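Local coordinates for protein polyphosphate kinase (Porphyromonas gingivalis, PDB 2O8R) that probably catalyses the reversible transfer of the terminal phosphate of ATP to a growing polyphosphate chain, as a magnesium-dependent kinase of the PPK1 family, at residues A[594-599]-A[677-682]; A[600-605]-A[609-614]; A[639-644]-A[683-688]. The protein carries 3 engineered substitutions. One frame throughout, in Å; residues are numbered along the deposited sequence. Where two conformers were deposited one is given.

Contact 1 (A[594-599]-A[677-682]); sequences YLEHSR and RAQAAI. With SO4 (sulfate ion), chain F.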
loop_
_atom_site.group_PDB
_atom_site.type_symbol
_atom_site.label_atom_id
_atom_site.label_comp_id
_atom_site.label_asym_id
_atom_site.label_seq_id
_atom_site.Cartn_x
_atom_site.Cartn_y
_atom_site.Cartn_z
ATOM N N TYR A 594 3.822 -23.876 6.279
ATOM C CA TYR A 594 4.517 -22.821 6.999
ATOM C C TYR A 594 5.963 -22.830 6.585
ATOM O O TYR A 594 6.534 -23.887 6.342
ATOM C CB TYR A 594 4.452 -23.014 8.519
ATOM C CG TYR A 594 3.068 -23.096 9.110
ATOM C CD1 TYR A 594 2.006 -22.389 8.568
ATOM C CD2 TYR A 594 2.836 -23.856 10.241
ATOM C CE1 TYR A 594 0.760 -22.471 9.108
ATOM C CE2 TYR A 594 1.596 -23.934 10.793
ATOM C CZ TYR A 594 0.557 -23.249 10.226
ATOM O OH TYR A 594 -0.693 -23.341 10.791
ATOM N N LEU A 595 6.565 -21.653 6.504
ATOM C CA LEU A 595 7.971 -21.585 6.171
ATOM C C LEU A 595 8.768 -21.886 7.438
ATOM O O LEU A 595 8.662 -21.179 8.451
ATOM C CB LEU A 595 8.315 -20.234 5.549
ATOM C CG LEU A 595 9.714 -20.011 4.980
ATOM C CD1 LEU A 595 9.690 -19.328 3.617
ATOM C CD2 LEU A 595 10.493 -19.186 5.945
ATOM N N GLU A 596 9.531 -22.973 7.375
ATOM C CA GLU A 596 10.313 -23.462 8.504
ATOM C C GLU A 596 11.518 -22.567 8.734
ATOM O O GLU A 596 12.593 -22.777 8.181
ATOM C CB GLU A 596 10.749 -24.895 8.246
ATOM C CG GLU A 596 9.622 -25.908 8.329
ATOM C CD GLU A 596 9.103 -26.109 9.746
ATOM O OE1 GLU A 596 9.879 -25.960 10.710
ATOM O OE2 GLU A 596 7.911 -26.418 9.900
ATOM N N HIS A 597 11.330 -21.564 9.575
ATOM C CA HIS A 597 12.253 -20.465 9.568
ATOM C C HIS A 597 13.078 -20.428 10.826
ATOM O O HIS A 597 14.050 -19.687 10.901
ATOM C CB HIS A 597 11.484 -19.152 9.370
ATOM C CG HIS A 597 12.364 -17.967 9.156
ATOM N ND1 HIS A 597 12.713 -17.108 10.176
ATOM C CD2 HIS A 597 12.987 -17.511 8.047
ATOM C CE1 HIS A 597 13.497 -16.163 9.697
ATOM N NE2 HIS A 597 13.676 -16.383 8.407
ATOM N N SER A 598 12.688 -21.216 11.822
ATOM C CA SER A 598 13.438 -21.289 13.078
ATOM C C SER A 598 14.897 -21.642 12.827
ATOM O O SER A 598 15.227 -22.410 11.905
ATOM C CB SER A 598 12.831 -22.336 14.017
ATOM O OG SER A 598 11.590 -21.906 14.534
ATOM N N ARG A 599 15.768 -21.063 13.645
ATOM C CA ARG A 599 17.165 -21.479 13.699
ATOM C C ARG A 599 17.472 -21.885 15.130
ATOM O O ARG A 599 17.454 -21.051 16.043
ATOM C CB ARG A 599 18.079 -20.354 13.234
ATOM C CG ARG A 599 17.713 -19.805 11.872
ATOM C CD ARG A 599 18.020 -18.341 11.792
ATOM N NE ARG A 599 17.961 -17.878 10.418
ATOM C CZ ARG A 599 17.217 -16.864 9.990
ATOM N NH1 ARG A 599 16.473 -16.176 10.839
ATOM N NH2 ARG A 599 17.235 -16.531 8.703
ATOM N N ARG A 677 2.700 -35.661 10.458
ATOM C CA ARG A 677 3.188 -34.472 9.798
ATOM C C ARG A 677 3.417 -33.383 10.848
ATOM O O ARG A 677 2.529 -33.029 11.650
ATOM C CB ARG A 677 2.307 -34.068 8.610
ATOM C CG ARG A 677 1.620 -32.767 8.704
ATOM C CD ARG A 677 1.168 -32.295 7.334
ATOM N NE ARG A 677 0.784 -30.887 7.388
ATOM C CZ ARG A 677 -0.377 -30.447 7.858
ATOM N NH1 ARG A 677 -1.282 -31.307 8.303
ATOM N NH2 ARG A 677 -0.636 -29.146 7.881
ATOM N N ALA A 678 4.656 -32.904 10.858
ATOM C CA ALA A 678 5.181 -32.131 11.963
ATOM C C ALA A 678 4.363 -30.881 12.277
ATOM O O ALA A 678 4.196 -30.536 13.446
ATOM C CB ALA A 678 6.652 -31.791 11.720
ATOM N N GLN A 679 3.836 -30.224 11.245
ATOM C CA GLN A 679 3.110 -28.979 11.446
ATOM C C GLN A 679 1.729 -29.215 12.044
ATOM O O GLN A 679 1.232 -28.387 12.817
ATOM C CB GLN A 679 3.093 -28.115 10.174
ATOM C CG GLN A 679 4.454 -27.416 9.916
ATOM C CD GLN A 679 4.493 -26.536 8.652
ATOM O OE1 GLN A 679 3.473 -26.268 8.017
ATOM N NE2 GLN A 679 5.675 -26.070 8.308
ATOM N N ALA A 680 1.121 -30.355 11.728
ATOM C CA ALA A 680 -0.086 -30.758 12.451
ATOM C C ALA A 680 0.263 -31.163 13.887
ATOM O O ALA A 680 -0.286 -30.630 14.849
ATOM C CB ALA A 680 -0.797 -31.880 11.733
ATOM N N ALA A 681 1.224 -32.068 14.020
ATOM C CA ALA A 681 1.546 -32.654 15.315
ATOM C C ALA A 681 2.020 -31.649 16.363
ATOM O O ALA A 681 1.671 -31.764 17.543
ATOM C CB ALA A 681 2.567 -33.756 15.140
ATOM N N ILE A 682 2.822 -30.677 15.929
ATOM C CA ILE A 682 3.354 -29.658 16.826
ATOM C C ILE A 682 2.208 -28.831 17.399
ATOM O O ILE A 682 2.204 -28.495 18.591
ATOM C CB ILE A 682 4.361 -28.741 16.126
ATOM C CG1 ILE A 682 5.685 -29.467 15.916
ATOM C CG2 ILE A 682 4.613 -27.481 16.940
ATOM C CD1 ILE A 682 6.716 -28.617 15.171
HETATM S S SO4 F . 15.560 -13.508 7.580
HETATM O O1 SO4 F . 14.274 -14.093 7.207
HETATM O O2 SO4 F . 16.530 -13.762 6.503
HETATM O O3 SO4 F . 15.400 -12.068 7.773
HETATM O O4 SO4 F . 15.994 -14.058 8.860
#
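Y594 and Q679 bring the two backbones to within 7.7 Å, CA to CA, where the short strand 595-596 of the PLD-like C-terminal region runs past the first turn of helix 678-691. Q679, on that turn, reaches the strand with its primary amide. Its CG lies beside its own backbone N (chi1 -75°), and the chain is straight beyond it, which carries the amide to the peptide of Y594. There Q679 OE1 accepts from Y594 N at 3.0 Å while Q679 NE2 gives a hydrogen to Y594 O at 3.1 Å, from above that carbonyl's plane. The second hydrogen of Q679 NE2 goes to E596 OE2 at 2.8 Å, on the anti side of the carboxylate. Three bonds thus fix the rotation of the amide; glutamine suits the place because one flat group can accept one bond and donate two. The ring of Y594 lies obliquely against the same amide, its plane turned 21° from it. E596 is buried, and its other oxygen, OE1, is met by K542 and Q649, which should stabilise its negative charge. Beyond the strand, H597, a predicted ATP-binding residue, and R599 hold a sulfate, probably from the crystallisation liquor, which may mark a phosphate position. H597 NE2 bonds sulfate O1 at 2.7 Å, and sulfate O4 is shared by R599 NH1 at 2.9 Å and R599 NH2 at 2.8 Å.

Contact 2 (A[600-605]-A[609-614]); sequences IWCFHN and EEVFIS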
loop_
_atom_site.group_PDB
_atom_site.type_symbol
_atom_site.label_atom_id
_atom_site.label_comp_id
_atom_site.label_asym_id
_atom_site.label_seq_id
_atom_site.Cartn_x
_atom_site.Cartn_y
_atom_site.Cartn_z
ATOM N N ILE A 600 17.724 -23.176 15.331
ATOM C CA ILE A 600 17.850 -23.742 16.675
ATOM C C ILE A 600 19.012 -24.729 16.752
ATOM O O ILE A 600 19.204 -25.529 15.837
ATOM C CB ILE A 600 16.546 -24.456 17.096
ATOM C CG1 ILE A 600 15.426 -23.434 17.325
ATOM C CG2 ILE A 600 16.776 -25.311 18.345
ATOM C CD1 ILE A 600 14.063 -24.039 17.682
ATOM N N TRP A 601 19.792 -24.667 17.828
ATOM C CA TRP A 601 20.923 -25.586 17.996
ATOM C C TRP A 601 20.820 -26.352 19.312
ATOM O O TRP A 601 20.619 -25.755 20.368
ATOM C CB TRP A 601 22.281 -24.862 17.952
ATOM C CG TRP A 601 22.428 -23.718 16.975
ATOM C CD1 TRP A 601 21.855 -23.597 15.730
ATOM C CD2 TRP A 601 23.251 -22.555 17.148
ATOM N NE1 TRP A 601 22.255 -22.421 15.136
ATOM C CE2 TRP A 601 23.106 -21.761 15.984
ATOM C CE3 TRP A 601 24.085 -22.101 18.177
ATOM C CZ2 TRP A 601 23.753 -20.542 15.830
ATOM C CZ3 TRP A 601 24.744 -20.883 18.014
ATOM C CH2 TRP A 601 24.574 -20.124 16.851
ATOM N N CYS A 602 20.964 -27.672 19.232
ATOM C CA CYS A 602 20.982 -28.541 20.402
ATOM C C CYS A 602 22.249 -29.355 20.450
ATOM O O CYS A 602 22.525 -30.150 19.552
ATOM C CB CYS A 602 19.807 -29.502 20.372
ATOM S SG CYS A 602 18.275 -28.648 20.219
ATOM N N PHE A 603 23.017 -29.161 21.508
ATOM C CA PHE A 603 24.199 -29.981 21.741
ATOM C C PHE A 603 23.966 -30.901 22.937
ATOM O O PHE A 603 23.651 -30.431 24.036
ATOM C CB PHE A 603 25.418 -29.098 21.969
ATOM C CG PHE A 603 25.724 -28.166 20.815
ATOM C CD1 PHE A 603 26.685 -28.505 19.873
ATOM C CD2 PHE A 603 25.068 -26.941 20.687
ATOM C CE1 PHE A 603 26.984 -27.648 18.821
ATOM C CE2 PHE A 603 25.364 -26.085 19.642
ATOM C CZ PHE A 603 26.322 -26.440 18.705
ATOM N N HIS A 604 24.114 -32.207 22.717
ATOM C CA HIS A 604 23.832 -33.215 23.748
ATOM C C HIS A 604 24.641 -33.055 25.034
ATOM O O HIS A 604 24.078 -33.162 26.134
ATOM C CB HIS A 604 24.028 -34.620 23.204
ATOM C CG HIS A 604 23.591 -35.692 24.149
ATOM N ND1 HIS A 604 22.413 -35.617 24.863
ATOM C CD2 HIS A 604 24.167 -36.869 24.493
ATOM C CE1 HIS A 604 22.283 -36.699 25.608
ATOM N NE2 HIS A 604 23.335 -37.474 25.403
ATOM N N ASN A 605 25.945 -32.798 24.884
ATOM C CA ASN A 605 26.871 -32.651 26.014
ATOM C C ASN A 605 26.690 -33.707 27.116
ATOM O O ASN A 605 26.393 -33.383 28.275
ATOM C CB ASN A 605 26.770 -31.243 26.590
ATOM C CG ASN A 605 27.821 -30.973 27.641
ATOM O OD1 ASN A 605 28.938 -31.500 27.575
ATOM N ND2 ASN A 605 27.465 -30.160 28.632
ATOM N N GLU A 609 22.145 -31.171 28.277
ATOM C CA GLU A 609 21.874 -30.605 26.954
ATOM C C GLU A 609 21.833 -29.078 26.963
ATOM O O GLU A 609 21.375 -28.470 27.928
ATOM C CB GLU A 609 20.566 -31.173 26.385
ATOM C CG GLU A 609 20.210 -32.570 26.907
ATOM C CD GLU A 609 19.738 -33.527 25.817
ATOM O OE1 GLU A 609 18.824 -34.331 26.092
ATOM O OE2 GLU A 609 20.290 -33.490 24.692
ATOM N N GLU A 610 22.323 -28.468 25.889
ATOM C CA GLU A 610 22.271 -27.011 25.738
ATOM C C GLU A 610 21.550 -26.660 24.452
ATOM O O GLU A 610 21.860 -27.196 23.385
ATOM C CB GLU A 610 23.670 -26.398 25.759
ATOM C CG GLU A 610 24.364 -26.577 27.107
ATOM C CD GLU A 610 25.744 -25.953 27.179
ATOM O OE1 GLU A 610 26.089 -25.110 26.327
ATOM O OE2 GLU A 610 26.497 -26.307 28.110
ATOM N N VAL A 611 20.563 -25.782 24.558
ATOM C CA VAL A 611 19.787 -25.403 23.391
ATOM C C VAL A 611 19.920 -23.920 23.091
ATOM O O VAL A 611 19.750 -23.078 23.979
ATOM C CB VAL A 611 18.314 -25.783 23.547
ATOM C CG1 VAL A 611 17.514 -25.353 22.325
ATOM C CG2 VAL A 611 18.189 -27.282 23.777
ATOM N N PHE A 612 20.238 -23.602 21.837
ATOM C CA PHE A 612 20.304 -22.210 21.418
ATOM C C PHE A 612 19.244 -21.859 20.394
ATOM O O PHE A 612 18.883 -22.674 19.546
ATOM C CB PHE A 612 21.675 -21.874 20.867
ATOM C CG PHE A 612 22.766 -21.934 21.883
ATOM C CD1 PHE A 612 23.144 -20.793 22.579
ATOM C CD2 PHE A 612 23.423 -23.128 22.144
ATOM C CE1 PHE A 612 24.157 -20.843 23.519
ATOM C CE2 PHE A 612 24.427 -23.189 23.080
ATOM C CZ PHE A 612 24.797 -22.044 23.766
ATOM N N ILE A 613 18.755 -20.629 20.501
ATOM C CA ILE A 613 17.831 -20.028 19.552
ATOM C C ILE A 613 18.612 -18.944 18.814
ATOM O O ILE A 613 19.243 -18.093 19.465
ATOM C CB ILE A 613 16.621 -19.427 20.319
ATOM C CG1 ILE A 613 15.538 -20.481 20.485
ATOM C CG2 ILE A 613 16.024 -18.195 19.644
ATOM C CD1 ILE A 613 14.446 -20.038 21.415
ATOM N N SER A 614 18.610 -18.975 17.475
ATOM C CA SER A 614 19.395 -17.978 16.732
ATOM C C SER A 614 18.692 -17.137 15.680
ATOM O O SER A 614 17.646 -17.502 15.147
ATOM C CB SER A 614 20.635 -18.608 16.104
ATOM O OG SER A 614 21.517 -17.580 15.670
#
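The antiparallel beta hairpin of strands 600-603 and 610-614 brings W601 opposite F612 and F603 opposite E610, as hydrogen-bonded pairs. W601 and F612 exchange two bonds, W601 N to F612 O (2.8 Å) and F612 N to W601 O; F603 N to E610 O and E610 N to F603 O are each 3.0 Å. In the non-hydrogen-bonded pairs, C602 faces V611 and I600 faces I613, all on one side of the sheet. C602 SG rests on V611 CG2 at 3.8 Å, while helix 636-651 packs against I600, C602 and V611, a place for compact apolar groups. The hairpin belongs to the mixed sheet of the second PLD-like domain, strand 538-543 flanking 600-603 and strand 629-632 flanking 610-614. The opposite face carries W601, F603 and F612, with E610 at the end: W601 CE3 meets F612 CB at 3.6 Å, and the six-membered ring of W601 lies oblique to the F612 ring, planes 44° apart. Across the benzo ring from CE3, W601 CZ2 reaches S614 CB at 3.7 Å. With CG of H604 anti to its backbone N, H604 ND1 may donate to E609 OE2 at 3.0 Å, in one of two E609 conformers.

Contact 3 (A[639-644]-A[683-688]); sequences RREIID and YRYLKG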
loop_
_atom_site.group_PDB
_atom_site.type_symbol
_atom_site.label_atom_id
_atom_site.label_comp_id
_atom_site.label_asym_id
_atom_site.label_seq_id
_atom_site.Cartn_x
_atom_site.Cartn_y
_atom_site.Cartn_z
ATOM N N ARG A 639 13.799 -25.796 27.367
ATOM C CA ARG A 639 14.738 -26.643 26.604
ATOM C C ARG A 639 14.161 -28.004 26.209
ATOM O O ARG A 639 14.449 -28.521 25.123
ATOM C CB ARG A 639 16.016 -26.899 27.397
ATOM C CG ARG A 639 17.164 -25.977 27.093
ATOM C CD ARG A 639 18.497 -26.566 27.562
ATOM N NE ARG A 639 18.328 -27.358 28.775
ATOM C CZ ARG A 639 18.388 -26.877 30.013
ATOM N NH1 ARG A 639 18.634 -25.591 30.232
ATOM N NH2 ARG A 639 18.205 -27.694 31.036
ATOM N N ARG A 640 13.368 -28.582 27.110
ATOM C CA ARG A 640 12.769 -29.890 26.893
ATOM C C ARG A 640 11.725 -29.798 25.792
ATOM O O ARG A 640 11.614 -30.698 24.954
ATOM C CB ARG A 640 12.177 -30.425 28.214
ATOM C CG ARG A 640 11.281 -31.679 28.141
ATOM C CD ARG A 640 11.890 -32.848 27.349
ATOM N NE ARG A 640 13.332 -32.993 27.543
ATOM C CZ ARG A 640 14.144 -33.605 26.684
ATOM N NH1 ARG A 640 13.659 -34.136 25.558
ATOM N NH2 ARG A 640 15.446 -33.683 26.947
ATOM N N GLU A 641 10.983 -28.695 25.782
ATOM C CA GLU A 641 9.923 -28.496 24.803
ATOM C C GLU A 641 10.496 -28.398 23.391
ATOM O O GLU A 641 9.979 -29.030 22.473
ATOM C CB GLU A 641 9.110 -27.256 25.151
ATOM C CG GLU A 641 7.870 -27.024 24.297
ATOM C CD GLU A 641 7.122 -25.768 24.724
ATOM O OE1 GLU A 641 7.747 -24.692 24.810
ATOM O OE2 GLU A 641 5.910 -25.851 24.991
ATOM N N ILE A 642 11.573 -27.627 23.232
ATOM C CA ILE A 642 12.190 -27.405 21.923
ATOM C C ILE A 642 12.644 -28.727 21.327
ATOM O O ILE A 642 12.397 -29.021 20.150
ATOM C CB ILE A 642 13.371 -26.431 22.029
ATOM C CG1 ILE A 642 12.849 -25.015 22.245
ATOM C CG2 ILE A 642 14.219 -26.454 20.778
ATOM C CD1 ILE A 642 13.923 -24.036 22.657
ATOM N N ILE A 643 13.273 -29.537 22.166
ATOM C CA ILE A 643 13.712 -30.856 21.756
ATOM C C ILE A 643 12.519 -31.729 21.405
ATOM O O ILE A 643 12.546 -32.431 20.392
ATOM C CB ILE A 643 14.610 -31.504 22.822
ATOM C CG1 ILE A 643 15.773 -30.555 23.115
ATOM C CG2 ILE A 643 15.161 -32.805 22.324
ATOM C CD1 ILE A 643 16.733 -31.046 24.127
ATOM N N ASP A 644 11.462 -31.666 22.212
ATOM C CA ASP A 644 10.251 -32.418 21.901
ATOM C C ASP A 644 9.821 -32.085 20.475
ATOM O O ASP A 644 9.632 -32.981 19.647
ATOM C CB ASP A 644 9.130 -32.051 22.870
ATOM C CG ASP A 644 9.241 -32.756 24.203
ATOM O OD1 ASP A 644 9.929 -33.793 24.294
ATOM O OD2 ASP A 644 8.619 -32.274 25.167
ATOM N N TYR A 683 1.223 -28.531 16.559
ATOM C CA TYR A 683 0.066 -27.813 17.042
ATOM C C TYR A 683 -0.693 -28.610 18.098
ATOM O O TYR A 683 -1.098 -28.050 19.119
ATOM C CB TYR A 683 -0.862 -27.421 15.913
ATOM C CG TYR A 683 -2.061 -26.651 16.410
ATOM C CD1 TYR A 683 -1.942 -25.317 16.782
ATOM C CD2 TYR A 683 -3.311 -27.255 16.518
ATOM C CE1 TYR A 683 -3.033 -24.594 17.240
ATOM C CE2 TYR A 683 -4.414 -26.538 16.978
ATOM C CZ TYR A 683 -4.263 -25.208 17.338
ATOM O OH TYR A 683 -5.340 -24.489 17.794
ATOM N N ARG A 684 -0.873 -29.910 17.857
ATOM C CA ARG A 684 -1.552 -30.768 18.833
ATOM C C ARG A 684 -0.778 -30.850 20.137
ATOM O O ARG A 684 -1.364 -30.788 21.218
ATOM C CB ARG A 684 -1.824 -32.162 18.270
ATOM C CG ARG A 684 -2.927 -32.164 17.225
ATOM C CD ARG A 684 -3.203 -33.538 16.651
ATOM N NE ARG A 684 -3.708 -33.424 15.283
ATOM C CZ ARG A 684 -3.059 -33.846 14.198
ATOM N NH1 ARG A 684 -1.872 -34.446 14.308
ATOM N NH2 ARG A 684 -3.608 -33.683 12.997
ATOM N N TYR A 685 0.540 -30.972 20.022
ATOM C CA TYR A 685 1.422 -31.054 21.183
ATOM C C TYR A 685 1.280 -29.814 22.072
ATOM O O TYR A 685 1.104 -29.933 23.284
ATOM C CB TYR A 685 2.866 -31.252 20.702
ATOM C CG TYR A 685 3.947 -30.978 21.723
ATOM C CD1 TYR A 685 4.390 -31.970 22.583
ATOM C CD2 TYR A 685 4.551 -29.732 21.804
ATOM C CE1 TYR A 685 5.391 -31.717 23.513
ATOM C CE2 TYR A 685 5.550 -29.477 22.719
ATOM C CZ TYR A 685 5.968 -30.472 23.575
ATOM O OH TYR A 685 6.964 -30.205 24.502
ATOM N N LEU A 686 1.333 -28.635 21.452
ATOM C CA LEU A 686 1.312 -27.365 22.164
ATOM C C LEU A 686 -0.065 -27.064 22.724
ATOM O O LEU A 686 -0.189 -26.526 23.821
ATOM C CB LEU A 686 1.783 -26.223 21.258
ATOM C CG LEU A 686 3.298 -26.181 21.023
ATOM C CD1 LEU A 686 3.671 -25.278 19.878
ATOM C CD2 LEU A 686 4.006 -25.737 22.275
ATOM N N LYS A 687 -1.098 -27.422 21.969
ATOM C CA LYS A 687 -2.463 -27.251 22.427
ATOM C C LYS A 687 -2.679 -28.197 23.604
ATOM O O LYS A 687 -3.245 -27.810 24.627
ATOM C CB LYS A 687 -3.439 -27.554 21.298
ATOM C CG LYS A 687 -4.888 -27.250 21.628
ATOM C CD LYS A 687 -5.818 -27.831 20.570
ATOM C CE LYS A 687 -7.266 -27.738 21.034
ATOM N NZ LYS A 687 -8.202 -28.251 19.999
ATOM N N GLY A 688 -2.188 -29.425 23.455
ATOM C CA GLY A 688 -2.212 -30.414 24.523
ATOM C C GLY A 688 -1.732 -29.815 25.826
ATOM O O GLY A 688 -2.488 -29.715 26.783
#
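Y685 carries its CG opposite the backbone N (chi1 164°), which sends the phenol out from helix 678-691 toward D644 on helix 636-651. D644 has its CG beside its own N and anti to its carbonyl carbon, and the two groups meet with ring and carboxylate planes 76° apart. Y685 OH donates to D644 OD2 at 2.7 Å, using the anti lone pair of that oxygen. The oxygen lies near the ring plane, at the edge, as expected for a phenol that donates along its own plane. D644 OD1 has a long ion pair to R640 NH1, one turn earlier in the helix.

E641 flanks the phenol in its turn. Its extended chain passes the rim of the ring, with E641 CG near the ring plane and 3.7 Å from Y685 CE2. The acid continues to L686, whose CD2 lies 3.3 Å from E641 OE2. That oxygen is paired with K689, one turn beyond Y685, so the glutamate presents methylenes to the tyrosine and its charge to a lysine of the facing helix. A long-armed tyrosine suits this place because the segment axes stay 11.8 Å apart at their closest, too far for small side chains to span; Y685 also leans on I645 and I648. With axes running at 152°, this is a widely spaced antiparallel helix pair, joining the last modelled helix of the chain to helix 636-651 of the PLD-like C-terminal domain.

From the N-terminal side, residues 594-599 come first and lead straight into 600-605, with R599 O probably hydrogen-bonded to S614 N. Contact 2 closes almost at once, as a hairpin nested inside the much longer loop that contact 1 completes when the chain returns at 677-682. Residues 639-644 lie within that loop, and their partner 683-688 follows directly on 682, so contacts 1 and 3 cross; both use helix 678-691. Contact 3 opens only after contact 2 has closed, yet the two touch, I600 CG2 lying 3.7 Å from I642 CG2. Helix 636-651 therefore lies between the hairpin and the final helix, which also reaches the strand beside the sulfate site.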